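Local coordinates for DUF72 domain-containing protein (Thermotoga maritima, PDB 1VPQ), which is of unknown function but belongs to the DUF72 family of TIM-barrel proteins, whose parallel strands are wrapped by helices, at residues Tyr80-His91 with Gln118-Pro128; Tyr191-Phe202 with Leu232-Ser240. All coordinates share one frame; numbering follows the deposited sequence.

Interaction 1: residues Tyr80-His91 with Gln118-Pro128; sequences YFTVKTPGSVTH and QRLKMTLAQFP. With SO4 (sulfate ion), chain B.
Neighbouring parallel strands of the TIM-barrel-like sheet, 80-84 and 120-126, meet here in a beta-alpha-beta crossover, with helix 101-116 in the connection between them. Their segment axes lie 27° apart, and the backbone bonds fix the register: Phe81 N to Arg119 O (2.9 Å), Lys121 N to Phe81 O, Val83 N to Met122 O, Leu124 N to Val83 O (2.7 Å) and Thr85 N to Leu124 O. On the face turned to helix 101-116, Leu120 CD1 meets Val83 CG2 at 3.5 Å, tighter than usual for two carbons, and Thr123 CG2 presses equally close on Thr85 CG2. At the N-terminal end of the strands, Lys121 bends at chi2 (-75°), which lays its chain over the Tyr80 ring; CE sits above the ring centre and NZ makes a cation-pi contact 4.2 Å from the centroid, while the same ammonium forms a salt bridge with Glu245. At the C-terminal end, Lys84 runs extended beyond CG alongside Leu124, and its NZ donates to Gln126 OE1 (2.7 Å) in the carbonyl plane and to sulfate O4 (2.7 Å). Arg157, Arg203 and Tyr220 also bind this sulfate. Farther on, Thr90 CG2 stands over one face of the Phe127 ring, and Pro128 CD covers one face of His91 at 4.0 Å from its centroid. Thr90 OG1 and water 1 lie at the edge of the imidazole, bonded to His91 ND1 and NE2 respectively; the water also accepts from Gln126 NE2. Two acceptors thus hold the Lys84 ammonium at the strand ends, where TIM barrels characteristically carry their active sites. The sulfate probably came from the crystallisation liquor, yet this basic cluster is consistent with an anion-binding pocket.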
loop_
_atom_site.group_PDB
_atom_site.type_symbol
_atom_site.label_atom_id
_atom_site.label_comp_id
_atom_site.label_asym_id
_atom_site.label_seq_id
_atom_site.Cartn_x
_atom_site.Cartn_y
_atom_site.Cartn_z
ATOM N N TYR A 80 -2.605 -11.070 -7.640
ATOM C CA TYR A 80 -2.422 -9.696 -8.077
ATOM C C TYR A 80 -1.493 -8.953 -7.146
ATOM O O TYR A 80 -1.174 -9.423 -6.062
ATOM C CB TYR A 80 -3.766 -8.975 -8.091
ATOM C CG TYR A 80 -4.805 -9.673 -8.921
ATOM C CD1 TYR A 80 -4.824 -9.539 -10.306
ATOM C CD2 TYR A 80 -5.767 -10.484 -8.325
ATOM C CE1 TYR A 80 -5.782 -10.183 -11.071
ATOM C CE2 TYR A 80 -6.721 -11.135 -9.083
ATOM C CZ TYR A 80 -6.723 -10.981 -10.449
ATOM O OH TYR A 80 -7.675 -11.630 -11.188
ATOM N N PHE A 81 -1.069 -7.772 -7.561
ATOM C CA PHE A 81 -0.299 -6.936 -6.664
ATOM C C PHE A 81 -0.468 -5.454 -6.942
ATOM O O PHE A 81 -1.022 -5.061 -7.967
ATOM C CB PHE A 81 1.183 -7.361 -6.658
ATOM C CG PHE A 81 1.878 -7.195 -7.973
ATOM C CD1 PHE A 81 1.668 -8.099 -9.005
ATOM C CD2 PHE A 81 2.772 -6.145 -8.169
ATOM C CE1 PHE A 81 2.323 -7.941 -10.220
ATOM C CE2 PHE A 81 3.435 -5.985 -9.384
ATOM C CZ PHE A 81 3.206 -6.876 -10.406
ATOM N N THR A 82 -0.047 -4.654 -5.966
ATOM C CA THR A 82 0.099 -3.209 -6.104
ATOM C C THR A 82 1.563 -2.864 -5.873
ATOM O O THR A 82 2.294 -3.622 -5.224
ATOM C CB THR A 82 -0.750 -2.446 -5.086
ATOM O OG1 THR A 82 -0.327 -2.788 -3.760
ATOM C CG2 THR A 82 -2.226 -2.776 -5.256
ATOM N N VAL A 83 1.998 -1.727 -6.407
ATOM C CA VAL A 83 3.424 -1.385 -6.405
ATOM C C VAL A 83 3.647 0.066 -6.003
ATOM O O VAL A 83 2.918 0.951 -6.437
ATOM C CB VAL A 83 4.076 -1.610 -7.803
ATOM C CG1 VAL A 83 5.598 -1.665 -7.694
ATOM C CG2 VAL A 83 3.594 -2.884 -8.410
ATOM N N LYS A 84 4.674 0.298 -5.188
ATOM C CA LYS A 84 5.099 1.656 -4.863
ATOM C C LYS A 84 5.895 2.266 -6.023
ATOM O O LYS A 84 6.736 1.592 -6.630
ATOM C CB LYS A 84 5.945 1.678 -3.584
ATOM C CG LYS A 84 5.137 1.678 -2.305
ATOM C CD LYS A 84 6.005 2.057 -1.117
ATOM C CE LYS A 84 5.174 2.327 0.130
ATOM N NZ LYS A 84 6.012 2.845 1.256
ATOM N N THR A 85 5.630 3.542 -6.315
ATOM C CA THR A 85 6.437 4.318 -7.263
ATOM C C THR A 85 7.870 4.385 -6.743
ATOM O O THR A 85 8.110 4.131 -5.556
ATOM C CB THR A 85 5.942 5.787 -7.425
ATOM O OG1 THR A 85 6.084 6.486 -6.180
ATOM C CG2 THR A 85 4.492 5.853 -7.904
ATOM N N PRO A 86 8.830 4.754 -7.617
ATOM C CA PRO A 86 10.197 4.927 -7.116
ATOM C C PRO A 86 10.254 5.983 -6.010
ATOM O O PRO A 86 9.380 6.857 -5.940
ATOM C CB PRO A 86 10.981 5.380 -8.356
ATOM C CG PRO A 86 10.155 4.950 -9.519
ATOM C CD PRO A 86 8.733 5.033 -9.061
ATOM N N GLY A 87 11.259 5.869 -5.150
ATOM C CA GLY A 87 11.441 6.771 -4.013
ATOM C C GLY A 87 11.699 8.220 -4.380
ATOM O O GLY A 87 11.329 9.119 -3.635
ATOM N N SER A 88 12.339 8.448 -5.520
ATOM C CA SER A 88 12.555 9.803 -6.042
ATOM C C SER A 88 11.243 10.571 -6.252
ATOM O O SER A 88 11.142 11.766 -5.964
ATOM C CB SER A 88 13.276 9.730 -7.387
ATOM O OG SER A 88 12.494 9.025 -8.337
ATOM N N VAL A 89 10.252 9.868 -6.778
ATOM C CA VAL A 89 8.983 10.478 -7.145
ATOM C C VAL A 89 8.236 10.960 -5.905
ATOM O O VAL A 89 7.675 12.049 -5.904
ATOM C CB VAL A 89 8.131 9.501 -7.987
ATOM C CG1 VAL A 89 6.688 9.999 -8.153
ATOM C CG2 VAL A 89 8.796 9.287 -9.353
ATOM N N THR A 90 8.267 10.156 -4.845
ATOM C CA THR A 90 7.548 10.462 -3.604
ATOM C C THR A 90 8.343 11.217 -2.511
ATOM O O THR A 90 7.735 11.899 -1.681
ATOM C CB THR A 90 6.966 9.180 -3.008
ATOM O OG1 THR A 90 7.986 8.172 -2.956
ATOM C CG2 THR A 90 5.808 8.695 -3.868
ATOM N N HIS A 91 9.670 11.110 -2.509
ATOM C CA HIS A 91 10.492 11.651 -1.409
ATOM C C HIS A 91 11.543 12.704 -1.799
ATOM O O HIS A 91 12.191 13.265 -0.918
ATOM C CB HIS A 91 11.226 10.501 -0.692
ATOM C CG HIS A 91 10.326 9.612 0.108
ATOM N ND1 HIS A 91 9.395 8.776 -0.473
ATOM C CD2 HIS A 91 10.215 9.429 1.443
ATOM C CE1 HIS A 91 8.739 8.128 0.473
ATOM N NE2 HIS A 91 9.220 8.503 1.644
ATOM N N GLN A 118 -2.157 -8.213 -16.661
ATOM C CA GLN A 118 -3.284 -7.978 -15.762
ATOM C C GLN A 118 -3.015 -8.437 -14.331
ATOM O O GLN A 118 -3.917 -8.905 -13.635
ATOM C CB GLN A 118 -4.538 -8.644 -16.322
ATOM C CG GLN A 118 -4.733 -8.382 -17.796
ATOM C CD GLN A 118 -6.168 -8.530 -18.225
ATOM O OE1 GLN A 118 -6.777 -7.573 -18.700
ATOM N NE2 GLN A 118 -6.728 -9.727 -18.049
ATOM N N ARG A 119 -1.769 -8.292 -13.900
ATOM C CA ARG A 119 -1.358 -8.671 -12.554
ATOM C C ARG A 119 -1.294 -7.437 -11.663
ATOM O O ARG A 119 -1.470 -7.534 -10.451
ATOM C CB ARG A 119 -0.001 -9.377 -12.588
ATOM C CG ARG A 119 0.182 -10.281 -13.806
ATOM C CD ARG A 119 0.933 -11.562 -13.501
ATOM N NE ARG A 119 0.152 -12.477 -12.661
ATOM C CZ ARG A 119 0.355 -13.791 -12.563
ATOM N NH1 ARG A 119 1.311 -14.399 -13.255
ATOM N NH2 ARG A 119 -0.414 -14.505 -11.764
ATOM N N LEU A 120 -1.047 -6.279 -12.276
ATOM C CA LEU A 120 -0.947 -5.014 -11.561
ATOM C C LEU A 120 -2.298 -4.326 -11.462
ATOM O O LEU A 120 -2.893 -3.967 -12.476
ATOM C CB LEU A 120 0.049 -4.086 -12.255
ATOM C CG LEU A 120 0.251 -2.717 -11.590
ATOM C CD1 LEU A 120 0.540 -2.858 -10.109
ATOM C CD2 LEU A 120 1.369 -1.939 -12.258
ATOM N N LYS A 121 -2.762 -4.134 -10.229
ATOM C CA LYS A 121 -4.069 -3.529 -9.957
ATOM C C LYS A 121 -3.992 -2.020 -9.693
ATOM O O LYS A 121 -4.949 -1.292 -9.975
ATOM C CB LYS A 121 -4.729 -4.220 -8.753
ATOM C CG LYS A 121 -5.185 -5.656 -9.003
ATOM C CD LYS A 121 -6.437 -5.726 -9.848
ATOM C CE LYS A 121 -7.270 -6.956 -9.526
ATOM N NZ LYS A 121 -8.417 -7.106 -10.458
ATOM N N MET A 122 -2.872 -1.562 -9.137
ATOM C CA MET A 122 -2.736 -0.171 -8.690
ATOM C C MET A 122 -1.280 0.191 -8.400
ATOM O O MET A 122 -0.502 -0.648 -7.941
ATOM C CB MET A 122 -3.579 0.047 -7.426
ATOM C CG MET A 122 -3.685 1.484 -6.909
ATOM S SD MET A 122 -4.876 2.521 -7.766
ATOM C CE MET A 122 -6.422 1.630 -7.636
ATOM N N THR A 123 -0.925 1.445 -8.684
ATOM C CA THR A 123 0.381 1.994 -8.308
ATOM C C THR A 123 0.202 2.980 -7.158
ATOM O O THR A 123 -0.712 3.793 -7.167
ATOM C CB THR A 123 1.092 2.657 -9.507
ATOM O OG1 THR A 123 1.385 1.652 -10.481
ATOM C CG2 THR A 123 2.406 3.318 -9.088
ATOM N N LEU A 124 1.079 2.888 -6.163
ATOM C CA LEU A 124 0.955 3.677 -4.940
ATOM C C LEU A 124 2.041 4.733 -4.851
ATOM O O LEU A 124 3.238 4.418 -4.933
ATOM C CB LEU A 124 1.034 2.775 -3.709
ATOM C CG LEU A 124 1.004 3.463 -2.340
ATOM C CD1 LEU A 124 -0.368 4.075 -2.044
ATOM C CD2 LEU A 124 1.399 2.494 -1.241
ATOM N N ALA A 125 1.616 5.980 -4.665
ATOM C CA ALA A 125 2.527 7.071 -4.354
ATOM C C ALA A 125 2.283 7.508 -2.922
ATOM O O ALA A 125 1.301 8.203 -2.635
ATOM C CB ALA A 125 2.315 8.236 -5.323
ATOM N N GLN A 126 3.170 7.081 -2.023
ATOM C CA GLN A 126 3.068 7.409 -0.597
ATOM C C GLN A 126 4.114 8.457 -0.224
ATOM O O GLN A 126 5.311 8.229 -0.360
ATOM C CB GLN A 126 3.208 6.144 0.266
ATOM C CG GLN A 126 3.399 6.375 1.770
ATOM C CD GLN A 126 4.867 6.404 2.189
ATOM O OE1 GLN A 126 5.612 5.453 1.934
ATOM N NE2 GLN A 126 5.290 7.494 2.835
ATOM N N PHE A 127 3.635 9.593 0.274
ATOM C CA PHE A 127 4.473 10.751 0.543
ATOM C C PHE A 127 4.823 10.872 2.015
ATOM O O PHE A 127 4.011 10.545 2.871
ATOM C CB PHE A 127 3.752 12.003 0.065
ATOM C CG PHE A 127 3.657 12.089 -1.423
ATOM C CD1 PHE A 127 2.616 11.476 -2.098
ATOM C CD2 PHE A 127 4.634 12.757 -2.155
ATOM C CE1 PHE A 127 2.537 11.532 -3.474
ATOM C CE2 PHE A 127 4.563 12.824 -3.527
ATOM C CZ PHE A 127 3.516 12.215 -4.193
ATOM N N PRO A 128 6.041 11.350 2.317
ATOM C CA PRO A 128 6.478 11.419 3.704
ATOM C C PRO A 128 5.844 12.575 4.488
ATOM O O PRO A 128 5.059 13.373 3.937
ATOM C CB PRO A 128 7.996 11.593 3.585
ATOM C CG PRO A 128 8.192 12.283 2.284
ATOM C CD PRO A 128 7.063 11.863 1.386
HETATM S S SO4 B . 4.923 3.341 4.705
HETATM O O1 SO4 B . 3.901 4.353 4.454
HETATM O O2 SO4 B . 6.248 3.950 4.718
HETATM O O3 SO4 B . 4.654 2.739 6.002
HETATM O O4 SO4 B . 4.889 2.346 3.639
HETATM O O HOH W 1 7.766 7.681 3.892
#

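Interaction 2: residues Tyr191-Phe202 with Leu232-Ser240; sequences YRPITTTDYAYF and LFEDVVELS. With SO4 (sulfate ion), chain D.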
loop_
_atom_site.group_PDB
_atom_site.type_symbol
_atom_site.label_atom_id
_atom_site.label_comp_id
_atom_site.label_asym_id
_atom_site.label_seq_id
_atom_site.Cartn_x
_atom_site.Cartn_y
_atom_site.Cartn_z
ATOM N N TYR A 191 -7.716 9.241 9.806
ATOM C CA TYR A 191 -8.437 8.172 9.123
ATOM C C TYR A 191 -9.652 8.784 8.477
ATOM O O TYR A 191 -10.561 9.201 9.171
ATOM C CB TYR A 191 -8.851 7.097 10.126
ATOM C CG TYR A 191 -9.754 6.020 9.596
ATOM C CD1 TYR A 191 -9.234 4.917 8.935
ATOM C CD2 TYR A 191 -11.134 6.083 9.791
ATOM C CE1 TYR A 191 -10.068 3.914 8.453
ATOM C CE2 TYR A 191 -11.972 5.093 9.321
ATOM C CZ TYR A 191 -11.436 4.008 8.655
ATOM O OH TYR A 191 -12.261 3.013 8.183
ATOM N N ARG A 192 -9.631 8.872 7.153
ATOM C CA ARG A 192 -10.757 9.417 6.377
ATOM C C ARG A 192 -11.307 8.363 5.412
ATOM O O ARG A 192 -10.725 8.133 4.356
ATOM C CB ARG A 192 -10.334 10.669 5.576
ATOM C CG ARG A 192 -10.054 11.953 6.368
ATOM C CD ARG A 192 -10.701 11.932 7.731
ATOM N NE ARG A 192 -10.891 13.227 8.361
ATOM C CZ ARG A 192 -11.063 13.399 9.667
ATOM N NH1 ARG A 192 -11.022 12.365 10.501
ATOM N NH2 ARG A 192 -11.250 14.616 10.149
ATOM N N PRO A 193 -12.434 7.717 5.767
ATOM C CA PRO A 193 -12.949 6.673 4.897
ATOM C C PRO A 193 -13.762 7.300 3.763
ATOM O O PRO A 193 -14.982 7.444 3.854
ATOM C CB PRO A 193 -13.773 5.804 5.844
ATOM C CG PRO A 193 -14.197 6.713 6.946
ATOM C CD PRO A 193 -13.279 7.907 6.958
ATOM N N ILE A 194 -13.035 7.686 2.712
ATOM C CA ILE A 194 -13.554 8.487 1.599
ATOM C C ILE A 194 -13.075 7.907 0.276
ATOM O O ILE A 194 -11.956 7.375 0.185
ATOM C CB ILE A 194 -13.068 9.963 1.705
ATOM C CG1 ILE A 194 -13.819 10.696 2.815
ATOM C CG2 ILE A 194 -13.265 10.734 0.384
ATOM C CD1 ILE A 194 -13.126 11.950 3.242
ATOM N N THR A 195 -13.924 8.016 -0.747
ATOM C CA THR A 195 -13.542 7.611 -2.102
ATOM C C THR A 195 -13.501 8.811 -3.053
ATOM O O THR A 195 -14.394 9.654 -3.048
ATOM C CB THR A 195 -14.501 6.547 -2.694
ATOM O OG1 THR A 195 -15.848 7.030 -2.657
ATOM C CG2 THR A 195 -14.404 5.252 -1.917
ATOM N N THR A 196 -12.446 8.868 -3.860
ATOM C CA THR A 196 -12.277 9.899 -4.881
ATOM C C THR A 196 -12.417 9.339 -6.304
ATOM O O THR A 196 -12.408 10.100 -7.272
ATOM C CB THR A 196 -10.892 10.518 -4.771
ATOM O OG1 THR A 196 -9.913 9.482 -4.881
ATOM C CG2 THR A 196 -10.727 11.232 -3.442
ATOM N N THR A 197 -12.520 8.011 -6.411
ATOM C CA THR A 197 -12.528 7.297 -7.686
ATOM C C THR A 197 -13.523 6.139 -7.595
ATOM O O THR A 197 -14.416 6.159 -6.752
ATOM C CB THR A 197 -11.116 6.758 -8.035
ATOM O OG1 THR A 197 -10.679 5.854 -7.017
ATOM C CG2 THR A 197 -10.114 7.890 -8.155
ATOM N N ASP A 198 -13.375 5.155 -8.480
ATOM C CA ASP A 198 -14.165 3.924 -8.446
ATOM C C ASP A 198 -13.334 2.753 -7.921
ATOM O O ASP A 198 -13.609 1.589 -8.237
ATOM C CB ASP A 198 -14.757 3.614 -9.831
ATOM C CG ASP A 198 -13.697 3.482 -10.928
ATOM O OD1 ASP A 198 -12.526 3.848 -10.701
ATOM O OD2 ASP A 198 -14.046 3.024 -12.032
ATOM N N TYR A 199 -12.319 3.082 -7.118
ATOM C CA TYR A 199 -11.573 2.116 -6.322
ATOM C C TYR A 199 -11.292 2.693 -4.937
ATOM O O TYR A 199 -11.114 3.905 -4.783
ATOM C CB TYR A 199 -10.256 1.740 -7.013
ATOM C CG TYR A 199 -10.490 0.995 -8.300
ATOM C CD1 TYR A 199 -10.724 -0.372 -8.293
ATOM C CD2 TYR A 199 -10.520 1.664 -9.523
ATOM C CE1 TYR A 199 -10.966 -1.065 -9.476
ATOM C CE2 TYR A 199 -10.761 0.979 -10.716
ATOM C CZ TYR A 199 -10.983 -0.386 -10.682
ATOM O OH TYR A 199 -11.224 -1.085 -11.848
ATOM N N ALA A 200 -11.292 1.822 -3.932
ATOM C CA ALA A 200 -10.825 2.176 -2.584
ATOM C C ALA A 200 -9.513 1.465 -2.301
ATOM O O ALA A 200 -9.264 0.374 -2.811
ATOM C CB ALA A 200 -11.850 1.807 -1.535
ATOM N N TYR A 201 -8.686 2.105 -1.481
ATOM C CA TYR A 201 -7.380 1.594 -1.114
ATOM C C TYR A 201 -7.156 1.911 0.362
ATOM O O TYR A 201 -7.164 3.076 0.740
ATOM C CB TYR A 201 -6.312 2.263 -1.980
ATOM C CG TYR A 201 -4.971 1.538 -2.064
ATOM C CD1 TYR A 201 -4.155 1.379 -0.944
ATOM C CD2 TYR A 201 -4.511 1.043 -3.277
ATOM C CE1 TYR A 201 -2.918 0.735 -1.041
ATOM C CE2 TYR A 201 -3.291 0.406 -3.383
ATOM C CZ TYR A 201 -2.491 0.257 -2.267
ATOM O OH TYR A 201 -1.273 -0.388 -2.386
ATOM N N PHE A 202 -6.968 0.884 1.191
ATOM C CA PHE A 202 -6.727 1.087 2.625
ATOM C C PHE A 202 -5.334 0.651 2.990
ATOM O O PHE A 202 -4.888 -0.401 2.543
ATOM C CB PHE A 202 -7.697 0.270 3.475
ATOM C CG PHE A 202 -9.118 0.674 3.316
ATOM C CD1 PHE A 202 -9.827 0.326 2.168
ATOM C CD2 PHE A 202 -9.761 1.394 4.311
ATOM C CE1 PHE A 202 -11.159 0.700 2.013
ATOM C CE2 PHE A 202 -11.089 1.771 4.162
ATOM C CZ PHE A 202 -11.790 1.420 3.007
ATOM N N LEU A 232 -12.741 -0.939 11.689
ATOM C CA LEU A 232 -12.145 -0.726 10.362
ATOM C C LEU A 232 -12.890 -1.527 9.303
ATOM O O LEU A 232 -13.132 -1.032 8.200
ATOM C CB LEU A 232 -10.663 -1.112 10.344
ATOM C CG LEU A 232 -9.731 -0.293 11.248
ATOM C CD1 LEU A 232 -8.346 -0.927 11.295
ATOM C CD2 LEU A 232 -9.639 1.150 10.799
ATOM N N PHE A 233 -13.256 -2.759 9.658
ATOM C CA PHE A 233 -13.921 -3.681 8.740
ATOM C C PHE A 233 -15.260 -3.138 8.242
ATOM O O PHE A 233 -15.545 -3.192 7.047
ATOM C CB PHE A 233 -14.119 -5.050 9.410
ATOM C CG PHE A 233 -14.969 -6.018 8.605
ATOM C CD1 PHE A 233 -14.428 -6.723 7.543
ATOM C CD2 PHE A 233 -16.308 -6.214 8.914
ATOM C CE1 PHE A 233 -15.208 -7.602 6.812
ATOM C CE2 PHE A 233 -17.087 -7.087 8.184
ATOM C CZ PHE A 233 -16.537 -7.781 7.133
ATOM N N GLU A 234 -16.084 -2.624 9.149
ATOM C CA GLU A 234 -17.408 -2.123 8.767
ATOM C C GLU A 234 -17.309 -0.950 7.776
ATOM O O GLU A 234 -18.145 -0.817 6.882
ATOM C CB GLU A 234 -18.225 -1.741 10.007
ATOM N N ASP A 235 -16.275 -0.123 7.930
ATOM C CA ASP A 235 -15.994 0.957 6.983
ATOM C C ASP A 235 -15.564 0.420 5.620
ATOM O O ASP A 235 -16.050 0.890 4.593
ATOM C CB ASP A 235 -14.910 1.890 7.524
ATOM C CG ASP A 235 -15.403 2.784 8.654
ATOM O OD1 ASP A 235 -16.625 3.001 8.766
ATOM O OD2 ASP A 235 -14.560 3.283 9.428
ATOM N N VAL A 236 -14.659 -0.562 5.615
ATOM C CA VAL A 236 -14.218 -1.214 4.371
ATOM C C VAL A 236 -15.382 -1.821 3.561
ATOM O O VAL A 236 -15.404 -1.715 2.333
ATOM C CB VAL A 236 -13.139 -2.304 4.639
ATOM C CG1 VAL A 236 -12.911 -3.168 3.396
ATOM C CG2 VAL A 236 -11.830 -1.666 5.072
ATOM N N VAL A 237 -16.331 -2.471 4.234
ATOM C CA VAL A 237 -17.467 -3.062 3.521
ATOM C C VAL A 237 -18.424 -1.973 3.040
ATOM O O VAL A 237 -19.016 -2.093 1.968
ATOM C CB VAL A 237 -18.243 -4.149 4.340
ATOM C CG1 VAL A 237 -17.298 -5.231 4.828
ATOM C CG2 VAL A 237 -19.026 -3.544 5.505
ATOM N N GLU A 238 -18.562 -0.914 3.837
ATOM C CA GLU A 238 -19.445 0.199 3.485
ATOM C C GLU A 238 -18.947 0.897 2.220
ATOM O O GLU A 238 -19.731 1.183 1.317
ATOM C CB GLU A 238 -19.546 1.206 4.637
ATOM N N LEU A 239 -17.644 1.161 2.159
ATOM C CA LEU A 239 -17.035 1.756 0.968
ATOM C C LEU A 239 -17.049 0.802 -0.236
ATOM O O LEU A 239 -17.378 1.213 -1.354
ATOM C CB LEU A 239 -15.597 2.221 1.250
ATOM C CG LEU A 239 -15.389 3.626 1.841
ATOM C CD1 LEU A 239 -15.915 3.700 3.262
ATOM C CD2 LEU A 239 -13.916 4.035 1.802
ATOM N N SER A 240 -16.713 -0.467 -0.004
ATOM C CA SER A 240 -16.568 -1.443 -1.094
ATOM C C SER A 240 -17.802 -1.520 -1.989
ATOM O O SER A 240 -17.691 -1.838 -3.166
ATOM C CB SER A 240 -16.249 -2.833 -0.548
ATOM O OG SER A 240 -17.299 -3.328 0.263
HETATM S S SO4 D . -9.059 9.606 13.437
HETATM O O1 SO4 D . -7.631 9.881 13.245
HETATM O O2 SO4 D . -9.880 10.766 13.069
HETATM O O3 SO4 D . -9.461 8.471 12.629
HETATM O O4 SO4 D . -9.292 9.246 14.823
#
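Tyr191 OH donates to Asp235 OD2 at 2.6 Å, the one hydrogen bond between segments 191-202 and 232-240. The carboxylate oxygen is met on its anti side, 16° out of the carboxylate plane, and the phenol ring and carboxylate are turned 26° from each other. The Tyr191 ring reaches the helix because chi1 (172°) swings CG to the far side of CB from the backbone N; there CE1 also touches Leu232 CD2 at 3.7 Å. With an alanine here, Asp235 would probably lose its hydroxyl partner and a gap would open beside Leu232. One helical turn beyond Asp235, Leu239 carries the apolar part of the contact: CD1 lies 4.0 Å from Pro193 CB, while CD2 reaches Thr195 CG2 and, at 3.6 Å, Phe202 CZ. Val236 CG2 sits over the centre of the Phe202 ring, 3.6 Å from the centroid, a CH-pi contact. Pro193, the centre of an inverse gamma turn, puts a kink in the loop, and its CB is directed toward the helix. Phe202 belongs to strand 199-204, which runs between parallel strands 176-181 and 245-250; its side chain also touches Val179 and Thr246 on these neighbours. Helix 226-240 lies against the Phe202 side of the sheet, running roughly antiparallel to strand 199-204, while Ile194 and Thr196 of the loop lean on helix 164-173.

Interaction 1 closes before interaction 2 opens along the chain, and their centres lie about 19 Å apart within the same barrel domain. Both reach the same parallel sheet: interaction 1 pairs strands 80-84 and 120-126, whereas interaction 2 packs helix 226-240 against strand 199-204 and the loop before it. Across the sheet, strands 176-181 and 152-155 come between 120-126 and 199-204. The two contacts nevertheless touch, on the face opposite Phe202: Thr82 OG1 lies 2.9 Å from Tyr201 OH, a probable hydrogen bond, and Met122 CG packs 3.7 Å from Tyr201 CE2. Nonadjacent strands therefore meet through side chains inside the curved sheet, as expected of a barrel interior.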